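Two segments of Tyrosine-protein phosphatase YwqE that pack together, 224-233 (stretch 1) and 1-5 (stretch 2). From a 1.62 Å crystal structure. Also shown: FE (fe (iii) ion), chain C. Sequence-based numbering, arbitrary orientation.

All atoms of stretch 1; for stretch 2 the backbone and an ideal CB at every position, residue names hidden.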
# COMPACT_ATOMS: atom_id res chain seq x y z
N LEU A 224 -12.57 -1.87 -5.36
CA LEU A 224 -11.28 -1.69 -4.73
C LEU A 224 -10.60 -3.01 -4.36
O LEU A 224 -9.45 -3.13 -4.44
CB LEU A 224 -11.36 -0.79 -3.50
CG LEU A 224 -11.92 0.60 -3.73
CD1 LEU A 224 -12.09 1.45 -2.49
CD2 LEU A 224 -11.03 1.31 -4.62
N THR A 225 -11.37 -3.93 -3.83
CA THR A 225 -10.85 -5.22 -3.47
C THR A 225 -10.37 -6.00 -4.69
O THR A 225 -9.37 -6.61 -4.65
CB THR A 225 -11.93 -6.04 -2.70
OG1 THR A 225 -12.35 -5.34 -1.56
CG2 THR A 225 -11.44 -7.41 -2.35
N GLU A 226 -11.16 -6.04 -5.76
CA GLU A 226 -10.74 -6.76 -6.96
C GLU A 226 -9.52 -6.10 -7.60
O GLU A 226 -8.76 -6.76 -8.30
CB GLU A 226 -11.89 -6.92 -7.98
CG GLU A 226 -12.26 -5.66 -8.75
CD GLU A 226 -13.31 -5.92 -9.83
OE1 GLU A 226 -14.17 -5.03 -10.07
OE2 GLU A 226 -13.28 -7.02 -10.45
N ASN A 227 -9.31 -4.80 -7.36
CA ASN A 227 -8.11 -4.16 -7.89
C ASN A 227 -6.84 -4.79 -7.35
O ASN A 227 -5.87 -4.88 -8.06
CB ASN A 227 -8.09 -2.65 -7.64
CG ASN A 227 -8.77 -1.87 -8.74
OD1 ASN A 227 -9.06 -2.40 -9.81
ND2 ASN A 227 -9.03 -0.59 -8.48
N ALA A 228 -6.86 -5.25 -6.09
CA ALA A 228 -5.71 -5.98 -5.54
C ALA A 228 -5.49 -7.32 -6.26
O ALA A 228 -4.34 -7.71 -6.49
CB ALA A 228 -5.85 -6.18 -4.03
N GLU A 229 -6.58 -7.99 -6.64
CA GLU A 229 -6.49 -9.24 -7.42
C GLU A 229 -5.94 -8.95 -8.81
O GLU A 229 -5.09 -9.70 -9.33
CB GLU A 229 -7.86 -9.93 -7.54
CG GLU A 229 -8.49 -10.41 -6.24
CD GLU A 229 -8.02 -11.79 -5.76
OE1 GLU A 229 -8.47 -12.21 -4.68
OE2 GLU A 229 -7.20 -12.45 -6.44
N LEU A 230 -6.39 -7.86 -9.43
CA LEU A 230 -5.86 -7.46 -10.73
C LEU A 230 -4.38 -7.15 -10.64
O LEU A 230 -3.59 -7.57 -11.49
CB LEU A 230 -6.62 -6.27 -11.33
CG LEU A 230 -8.09 -6.54 -11.68
CD1 LEU A 230 -8.79 -5.21 -11.91
CD2 LEU A 230 -8.22 -7.45 -12.91
N LEU A 231 -3.99 -6.40 -9.61
CA LEU A 231 -2.58 -6.10 -9.37
C LEU A 231 -1.77 -7.38 -9.21
O LEU A 231 -0.74 -7.53 -9.83
CB LEU A 231 -2.44 -5.21 -8.12
CG LEU A 231 -1.02 -4.90 -7.66
CD1 LEU A 231 -0.95 -3.56 -6.92
CD2 LEU A 231 -0.42 -6.01 -6.80
N LEU A 232 -2.23 -8.31 -8.40
CA LEU A 232 -1.49 -9.52 -8.18
C LEU A 232 -1.16 -10.25 -9.45
O LEU A 232 -0.05 -10.76 -9.57
CB LEU A 232 -2.22 -10.44 -7.20
CG LEU A 232 -1.34 -11.55 -6.63
CD1 LEU A 232 -0.38 -10.93 -5.68
CD2 LEU A 232 -2.14 -12.50 -5.87
N ARG A 233 -2.12 -10.27 -10.38
CA ARG A 233 -2.05 -10.94 -11.69
C ARG A 233 -1.35 -10.09 -12.75
O ARG A 233 -1.23 -10.52 -13.90
CB ARG A 233 -3.46 -11.26 -12.21
CG ARG A 233 -4.24 -12.32 -11.44
CD ARG A 233 -5.68 -12.44 -11.97
NE ARG A 233 -6.40 -13.56 -11.36
CZ ARG A 233 -6.41 -14.80 -11.84
NH1 ARG A 233 -5.75 -15.11 -12.95
NH2 ARG A 233 -7.09 -15.75 -11.21
N UNK A 1 -8.94 -12.33 0.14
CA UNK A 1 -8.50 -10.95 -0.18
C UNK A 1 -6.99 -10.81 -0.15
O UNK A 1 -6.32 -11.57 0.54
CB UNK A 1 -9.12 -9.95 0.80
N UNK A 2 -6.49 -9.80 -0.86
CA UNK A 2 -5.06 -9.53 -0.98
C UNK A 2 -4.77 -8.19 -0.33
O UNK A 2 -5.45 -7.21 -0.61
CB UNK A 2 -4.61 -9.54 -2.44
N UNK A 3 -3.75 -8.17 0.53
CA UNK A 3 -3.30 -6.94 1.20
C UNK A 3 -2.02 -6.51 0.53
O UNK A 3 -1.04 -7.26 0.53
CB UNK A 3 -3.09 -7.14 2.70
N UNK A 4 -2.02 -5.32 -0.08
CA UNK A 4 -0.89 -4.91 -0.93
C UNK A 4 0.19 -4.06 -0.25
O UNK A 4 1.15 -3.65 -0.90
CB UNK A 4 -1.44 -4.13 -2.13
N UNK A 5 -0.00 -3.76 1.04
CA UNK A 5 0.93 -2.91 1.80
C UNK A 5 0.91 -3.39 3.25
O UNK A 5 -0.12 -3.30 3.91
CB UNK A 5 0.55 -1.43 1.70
FE FE C . 3.91 1.44 5.21

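Stretch 1 is a helix through 232, and the face it offers to stretch 2 carries Thr225, Ala228, Leu231 and Leu232, with the acid of Glu229 at one margin. The rule to look for is which positions of the short segment must be apolar and which are free.

Position 1 starts the chain, so its amine is part of the design. The CA-to-CB bond runs sideways, and the ideal CB lies 4.7 Å from Thr225 CG2, a methyl that invites a light apolar touch but forms no pocket. Many side chains would do, flexible or short. The deposited residue is Met1, whose CG rests 4.0 Å from Thr225 CG2. Its backbone N gives a hydrogen bond to a water (2.8 Å), which in turn donates to Glu229 OE1 (2.8 Å), so the acid and the chain terminus are linked through solvent.

Position 2 points toward the helix, with extended backbone angles of -115/131 that suit a beta-branched residue. Its ideal CB is 3.9 Å from Ala228 CB and 5.2 Å from Leu232 CD2. The small alanine lets the backbone come close, while the leucine offers an apolar surface further out; valine, isoleucine or leucine would all be reasonable. The residue is Ile2. Its CB sits 3.8 Å from Ala228 CB, and CD1 reaches along the helix to 3.7 Å from Leu232 CD2. The same CD1 lies 3.3 Å from Glu229 OE2, a close contact without a hydrogen bond. The backbone is served by a second water, which accepts from Ile2 N and donates to Thr225 O, both at 2.9 Å, bridging strand and helix where no direct hydrogen bond exists.

Position 3 turns away, and its ideal CB has nothing of stretch 1 within 5.5 Å. The helix sets no preference here. It is Asp3, whose carboxylate is hydrogen-bonded elsewhere in the structure.

Position 4 points toward the helix again, although its backbone angles of -95/-1 are not those of an extended strand. The ideal CB is 4.9 Å from Leu231 CD1 and 5.2 Å from Ala228 CB, leaving room for a medium-sized aliphatic group; leucine, isoleucine, valine or methionine would suit. Ile4 is deposited, with chi1 in p. Its CG2 meets Ala228 CB at 3.9 Å, and its CD1 approaches Leu231 CD1 at 4.2 Å. Ala228 is thus shared by both isoleucines.

Position 5 is beyond the helix's reach, so stretch 1 says nothing about it, but the nearby iron suggests a metal ligand. His5 binds it through NE2 at 2.1 Å from FE.

Stretch 2, residues 1-5: MIDIH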
# COMPACT_ATOMS: atom_id res chain seq x y z
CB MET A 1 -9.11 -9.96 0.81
CG MET A 1 -10.60 -9.85 0.69
SD MET A 1 -11.17 -8.46 1.67
CE MET A 1 -10.79 -9.07 3.28
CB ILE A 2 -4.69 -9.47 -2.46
CG1 ILE A 2 -4.95 -10.83 -3.12
CG2 ILE A 2 -3.23 -9.04 -2.67
CD1 ILE A 2 -5.07 -10.71 -4.61
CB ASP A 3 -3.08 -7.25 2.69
CG ASP A 3 -2.82 -6.01 3.53
OD1 ASP A 3 -3.34 -4.93 3.17
OD2 ASP A 3 -2.10 -6.13 4.55
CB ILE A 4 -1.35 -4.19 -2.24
CG1 ILE A 4 -1.98 -2.81 -1.96
CG2 ILE A 4 -2.29 -5.09 -3.02
CD1 ILE A 4 -1.83 -1.85 -3.15
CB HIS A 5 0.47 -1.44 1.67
CG HIS A 5 1.34 -0.43 2.36
ND1 HIS A 5 1.26 0.91 2.06
CD2 HIS A 5 2.32 -0.55 3.30
CE1 HIS A 5 2.12 1.58 2.81
NE2 HIS A 5 2.78 0.72 3.56
O HOH W 1 -7.78 -13.38 -2.21
O HOH W 2 -8.38 -8.61 -2.74
O HOH W 3 3.27 3.20 5.13
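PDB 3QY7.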